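PfkB family carbohydrate kinase (Listeria grayi DSM 20601, PDB 4GM6) is probably a PfkB-type carbohydrate kinase that phosphorylates a sugar or sugar acid. Local coordinates at residues P72-T77 against S145-G150; F101-G106 against M140-S145. All blocks are in the same frame, centred on the assembly; numbering follows the deposited sequence.

Contact 1. Residues P72-T77 against S145-G150; sequences PTRIAT and SELLKG
R74 reaches from strand 73-79 to the end of helix 144-147 and bonds to the backbone there. Its CB leaves the strand toward 145-150. Chi1 is 72°, which sets CG between the backbone N and the carbonyl carbon. The chain then runs straight through chi2 and bends at chi3. CD passes 3.5 Å from L147 O and also comes near L147 CD1. Beyond the bend, CZ lies 3.7 Å from K149 O. NH1 does the bonding, to two carbonyls. One bond goes to L147 O at 3.2 Å and is fairly straight, 162° at the hydrogen. This oxygen lies in the guanidinium plane, but NH1 stands above the carbonyl plane and not on a lone pair. The second bond goes to K149 O at 3.0 Å. It is more bent, yet here NH1 lies in the carbonyl plane, on a lone pair. Two acceptors hold NH1, which should limit how far the guanidinium can turn.

NH2 meets a different neighbour. The K149 chain bends back and crosses the arginine at about a right angle, which leaves K149 NZ 3.6 Å from R74 NH2. Two like charges at this distance would be expected to cost energy. The two carbonyls probably offset part of that cost on the arginine side. Beside the polar group there is a small apolar contact, A76 CB against L147 CD1 at 4.2 Å.

R74 thus binds carbonyls at and just past the C-terminal end of helix 144-147. This ties the helix end to the large central sheet of the ribokinase-like alpha/beta fold. Strand 73-79 runs between strands 27-30 and 97-104. R74 also packs on V28 and D98 of these two strands, and L147 on V28. On the other side of the strand, I75 packs against A60 of helix 58-68.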
loop_
_atom_site.group_PDB
_atom_site.type_symbol
_atom_site.label_atom_id
_atom_site.label_comp_id
_atom_site.label_asym_id
_atom_site.label_seq_id
_atom_site.Cartn_x
_atom_site.Cartn_y
_atom_site.Cartn_z
ATOM N N PRO C 72 4.447 6.294 35.860
ATOM C CA PRO C 72 4.669 7.624 35.304
ATOM C C PRO C 72 6.154 7.788 35.027
ATOM O O PRO C 72 6.989 7.542 35.907
ATOM C CB PRO C 72 4.239 8.559 36.444
ATOM C CG PRO C 72 3.306 7.740 37.278
ATOM C CD PRO C 72 3.870 6.351 37.217
ATOM N N THR C 73 6.488 8.186 33.810
ATOM C CA THR C 73 7.878 8.337 33.416
ATOM C C THR C 73 8.132 9.714 32.812
ATOM O O THR C 73 7.194 10.406 32.386
ATOM C CB THR C 73 8.293 7.257 32.392
ATOM O OG1 THR C 73 7.400 7.289 31.271
ATOM C CG2 THR C 73 8.267 5.870 33.025
ATOM N N ARG C 74 9.404 10.095 32.776
ATOM C CA ARG C 74 9.838 11.361 32.213
ATOM C C ARG C 74 11.219 11.147 31.612
ATOM O O ARG C 74 11.958 10.239 32.019
ATOM C CB ARG C 74 9.931 12.419 33.306
ATOM C CG ARG C 74 11.102 12.193 34.248
ATOM C CD ARG C 74 11.074 13.169 35.405
ATOM N NE ARG C 74 9.764 13.224 36.052
ATOM C CZ ARG C 74 9.560 13.643 37.299
ATOM N NH1 ARG C 74 10.580 14.035 38.052
ATOM N NH2 ARG C 74 8.334 13.659 37.801
ATOM N N ILE C 75 11.581 11.986 30.652
ATOM C CA ILE C 75 12.845 11.794 29.963
ATOM C C ILE C 75 13.548 13.106 29.685
ATOM O O ILE C 75 12.968 14.037 29.107
ATOM C CB ILE C 75 12.662 11.037 28.631
ATOM C CG1 ILE C 75 14.022 10.628 28.049
ATOM C CG2 ILE C 75 11.906 11.889 27.618
ATOM C CD1 ILE C 75 13.930 9.832 26.760
ATOM N N ALA C 76 14.804 13.169 30.108
ATOM C CA ALA C 76 15.672 14.284 29.762
ATOM C C ALA C 76 16.218 14.025 28.350
ATOM O O ALA C 76 16.985 13.085 28.138
ATOM C CB ALA C 76 16.799 14.410 30.776
ATOM N N THR C 77 15.801 14.835 27.381
ATOM C CA THR C 77 16.271 14.654 26.013
ATOM C C THR C 77 16.280 15.967 25.211
ATOM O O THR C 77 15.816 17.000 25.694
ATOM C CB THR C 77 15.444 13.584 25.277
ATOM O OG1 THR C 77 16.235 13.012 24.229
ATOM C CG2 THR C 77 14.172 14.203 24.692
ATOM N N SER C 145 16.912 19.278 40.746
ATOM C CA SER C 145 15.929 19.110 41.816
ATOM C C SER C 145 14.530 18.824 41.252
ATOM O O SER C 145 13.739 18.101 41.861
ATOM C CB SER C 145 15.914 20.329 42.760
ATOM O OG SER C 145 16.034 21.561 42.055
ATOM N N GLU C 146 14.231 19.389 40.086
ATOM C CA GLU C 146 12.933 19.177 39.458
ATOM C C GLU C 146 12.947 17.880 38.659
ATOM O O GLU C 146 11.956 17.145 38.614
ATOM C CB GLU C 146 12.564 20.366 38.562
ATOM C CG GLU C 146 12.553 21.700 39.298
ATOM C CD GLU C 146 11.781 21.626 40.601
ATOM O OE1 GLU C 146 12.108 22.386 41.543
ATOM O OE2 GLU C 146 10.853 20.792 40.684
ATOM N N LEU C 147 14.089 17.596 38.040
ATOM C CA LEU C 147 14.228 16.418 37.195
ATOM C C LEU C 147 14.171 15.138 38.018
ATOM O O LEU C 147 13.696 14.097 37.538
ATOM C CB LEU C 147 15.551 16.467 36.425
ATOM C CG LEU C 147 15.829 15.260 35.526
ATOM C CD1 LEU C 147 14.821 15.221 34.389
ATOM C CD2 LEU C 147 17.247 15.296 34.981
ATOM N N LEU C 148 14.668 15.217 39.251
ATOM C CA LEU C 148 14.764 14.037 40.110
ATOM C C LEU C 148 13.664 13.959 41.180
ATOM O O LEU C 148 13.651 13.035 42.006
ATOM C CB LEU C 148 16.150 13.978 40.770
ATOM C CG LEU C 148 17.353 13.928 39.815
ATOM C CD1 LEU C 148 18.652 13.785 40.592
ATOM C CD2 LEU C 148 17.210 12.799 38.800
ATOM N N LYS C 149 12.740 14.916 41.159
ATOM C CA LYS C 149 11.678 14.986 42.166
ATOM C C LYS C 149 10.674 13.831 42.062
ATOM O O LYS C 149 10.171 13.517 40.976
ATOM C CB LYS C 149 10.946 16.330 42.074
ATOM C CG LYS C 149 9.850 16.533 43.117
ATOM C CD LYS C 149 8.534 16.839 42.413
ATOM C CE LYS C 149 8.097 15.639 41.582
ATOM N NZ LYS C 149 7.423 16.019 40.308
ATOM N N GLY C 150 10.383 13.199 43.197
ATOM C CA GLY C 150 9.419 12.097 43.232
ATOM C C GLY C 150 9.815 10.895 42.389
ATOM O O GLY C 150 8.958 10.172 41.877
#

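Contact 2. Residues F101-G106 against M140-S145; sequences FVVEAG and MDWDLS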
loop_
_atom_site.group_PDB
_atom_site.type_symbol
_atom_site.label_atom_id
_atom_site.label_comp_id
_atom_site.label_asym_id
_atom_site.label_seq_id
_atom_site.Cartn_x
_atom_site.Cartn_y
_atom_site.Cartn_z
ATOM N N PHE C 101 10.736 17.782 30.314
ATOM C CA PHE C 101 12.193 17.923 30.326
ATOM C C PHE C 101 12.824 17.688 28.953
ATOM O O PHE C 101 14.032 17.479 28.844
ATOM C CB PHE C 101 12.828 17.031 31.412
ATOM C CG PHE C 101 12.365 17.358 32.812
ATOM C CD1 PHE C 101 13.092 18.225 33.618
ATOM C CD2 PHE C 101 11.193 16.809 33.317
ATOM C CE1 PHE C 101 12.663 18.533 34.895
ATOM C CE2 PHE C 101 10.756 17.119 34.594
ATOM C CZ PHE C 101 11.495 17.980 35.387
ATOM N N VAL C 102 11.996 17.721 27.911
ATOM C CA VAL C 102 12.488 17.681 26.548
ATOM C C VAL C 102 12.957 19.095 26.233
ATOM O O VAL C 102 12.237 20.063 26.484
ATOM C CB VAL C 102 11.385 17.265 25.537
ATOM C CG1 VAL C 102 11.866 17.421 24.097
ATOM C CG2 VAL C 102 10.920 15.827 25.785
ATOM N N VAL C 103 14.168 19.220 25.707
ATOM C CA VAL C 103 14.718 20.537 25.383
ATOM C C VAL C 103 14.819 20.689 23.864
ATOM O O VAL C 103 15.272 19.766 23.173
ATOM C CB VAL C 103 16.106 20.748 26.012
ATOM C CG1 VAL C 103 16.720 22.043 25.505
ATOM C CG2 VAL C 103 16.017 20.761 27.537
ATOM N N GLU C 104 14.378 21.835 23.348
ATOM C CA GLU C 104 14.420 22.095 21.904
ATOM C C GLU C 104 15.702 22.845 21.545
ATOM O O GLU C 104 15.955 23.913 22.073
ATOM C CB GLU C 104 13.221 22.939 21.467
ATOM C CG GLU C 104 11.861 22.367 21.823
ATOM C CD GLU C 104 10.767 22.851 20.882
ATOM O OE1 GLU C 104 10.617 24.071 20.716
ATOM O OE2 GLU C 104 10.056 22.009 20.302
ATOM N N ALA C 105 16.510 22.290 20.653
ATOM C CA ALA C 105 17.727 22.979 20.224
ATOM C C ALA C 105 18.390 22.253 19.057
ATOM O O ALA C 105 18.036 21.106 18.746
ATOM C CB ALA C 105 18.699 23.116 21.386
ATOM N N GLY C 106 19.342 22.925 18.409
ATOM C CA GLY C 106 20.061 22.338 17.276
ATOM C C GLY C 106 19.245 22.235 15.994
ATOM O O GLY C 106 18.210 22.891 15.857
ATOM N N MET C 140 23.769 22.791 29.843
ATOM C CA MET C 140 23.094 22.208 31.003
ATOM C C MET C 140 21.737 22.872 31.237
ATOM O O MET C 140 21.628 23.835 31.997
ATOM C CB MET C 140 23.971 22.316 32.255
ATOM C CG MET C 140 23.837 21.115 33.179
ATOM S SD MET C 140 22.131 20.782 33.675
ATOM C CE MET C 140 21.959 21.978 35.007
ATOM N N ASP C 141 20.703 22.337 30.590
ATOM C CA ASP C 141 19.385 22.973 30.559
ATOM C C ASP C 141 18.352 22.273 31.432
ATOM O O ASP C 141 17.150 22.438 31.229
ATOM C CB ASP C 141 18.879 23.053 29.117
ATOM C CG ASP C 141 19.829 23.808 28.223
ATOM O OD1 ASP C 141 20.361 24.831 28.679
ATOM O OD2 ASP C 141 20.057 23.381 27.078
ATOM N N TRP C 142 18.818 21.505 32.409
ATOM C CA TRP C 142 17.916 20.768 33.285
ATOM C C TRP C 142 18.087 21.141 34.756
ATOM O O TRP C 142 19.173 21.007 35.320
ATOM C CB TRP C 142 18.126 19.268 33.112
ATOM C CG TRP C 142 17.762 18.786 31.743
ATOM C CD1 TRP C 142 16.535 18.385 31.321
ATOM C CD2 TRP C 142 18.636 18.676 30.613
ATOM N NE1 TRP C 142 16.587 18.019 29.995
ATOM C CE2 TRP C 142 17.867 18.192 29.536
ATOM C CE3 TRP C 142 19.998 18.937 30.410
ATOM C CZ2 TRP C 142 18.412 17.958 28.269
ATOM C CZ3 TRP C 142 20.537 18.715 29.157
ATOM C CH2 TRP C 142 19.744 18.227 28.099
ATOM N N ASP C 143 17.002 21.602 35.371
ATOM C CA ASP C 143 16.974 21.806 36.808
ATOM C C ASP C 143 16.872 20.452 37.510
ATOM O O ASP C 143 15.825 19.810 37.481
ATOM C CB ASP C 143 15.805 22.713 37.198
ATOM C CG ASP C 143 15.843 23.109 38.668
ATOM O OD1 ASP C 143 15.498 22.254 39.514
ATOM O OD2 ASP C 143 16.216 24.267 38.977
ATOM N N LEU C 144 17.963 20.025 38.144
ATOM C CA LEU C 144 18.059 18.662 38.680
ATOM C C LEU C 144 17.064 18.354 39.801
ATOM O O LEU C 144 16.452 17.286 39.808
ATOM C CB LEU C 144 19.492 18.342 39.126
ATOM C CG LEU C 144 20.532 18.189 38.010
ATOM C CD1 LEU C 144 21.853 17.671 38.560
ATOM C CD2 LEU C 144 20.016 17.272 36.912
ATOM N N SER C 145 16.912 19.278 40.746
ATOM C CA SER C 145 15.929 19.110 41.816
ATOM C C SER C 145 14.530 18.824 41.252
ATOM O O SER C 145 13.739 18.101 41.861
ATOM C CB SER C 145 15.914 20.329 42.760
ATOM O OG SER C 145 16.034 21.561 42.055
#
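W142 turns its indole edge to the backbone of F101 and one face to V103. With CG anti to the carbonyl carbon (chi1 -65°), the indole extends to the strand and brings NE1 to F101 O. NE1 donates to this oxygen at 2.9 Å, with an angle of 159° at the hydrogen. The oxygen lies close to the indole plane. NE1 is tilted modestly, by 17°, from the carbonyl plane.

V103 CG2 sits 3.4 Å above one indole face, offset toward the rim. It approaches NE1, CE2 and CZ2. The other methyl, CG1, turns to D141 and lies 3.9 Å from D141 OD2. The side chains of V103 and D141 cross at about a right angle.

F101 meets the indole at its five-membered ring. F101 CB is 3.9 Å from W142 CD1, which lies at the edge of the phenyl ring. The phenyl itself continues toward helix 144-147, where it packs on E146. D143 is the N-cap of that helix: D143 OD1 accepts from S145 OG at 2.7 Å and also from E146 N.

D141 OD1 bonds to S139 and OD2 weakly to H137. Toward strand 97-104, at the edge of the central sheet, D141 offers only packing. The one hydrogen bond across this largely apolar contact satisfies the buried indole N-H and would help to keep the indole face against V103 CG2.

Contacts 1 and 2 bring one continuous piece of chain, 140-150, onto two neighbouring parallel strands, 73-79 and 97-104. Their centres are about 11 Å apart, and S145 belongs to both. The strands are joined directly by a probable hydrogen bond from V103 N to T77 O at 2.8 Å. The two sets of side chains also pack on each other. A76 CB lies 3.7 Å from W142 NE1, and F101 CE1 lies 3.5 Å from L147 CA. Together they make one patch at the edge of the large sheet formed by strand 97-104. Both contacts are structural packing that joins the 140-150 segment to this edge.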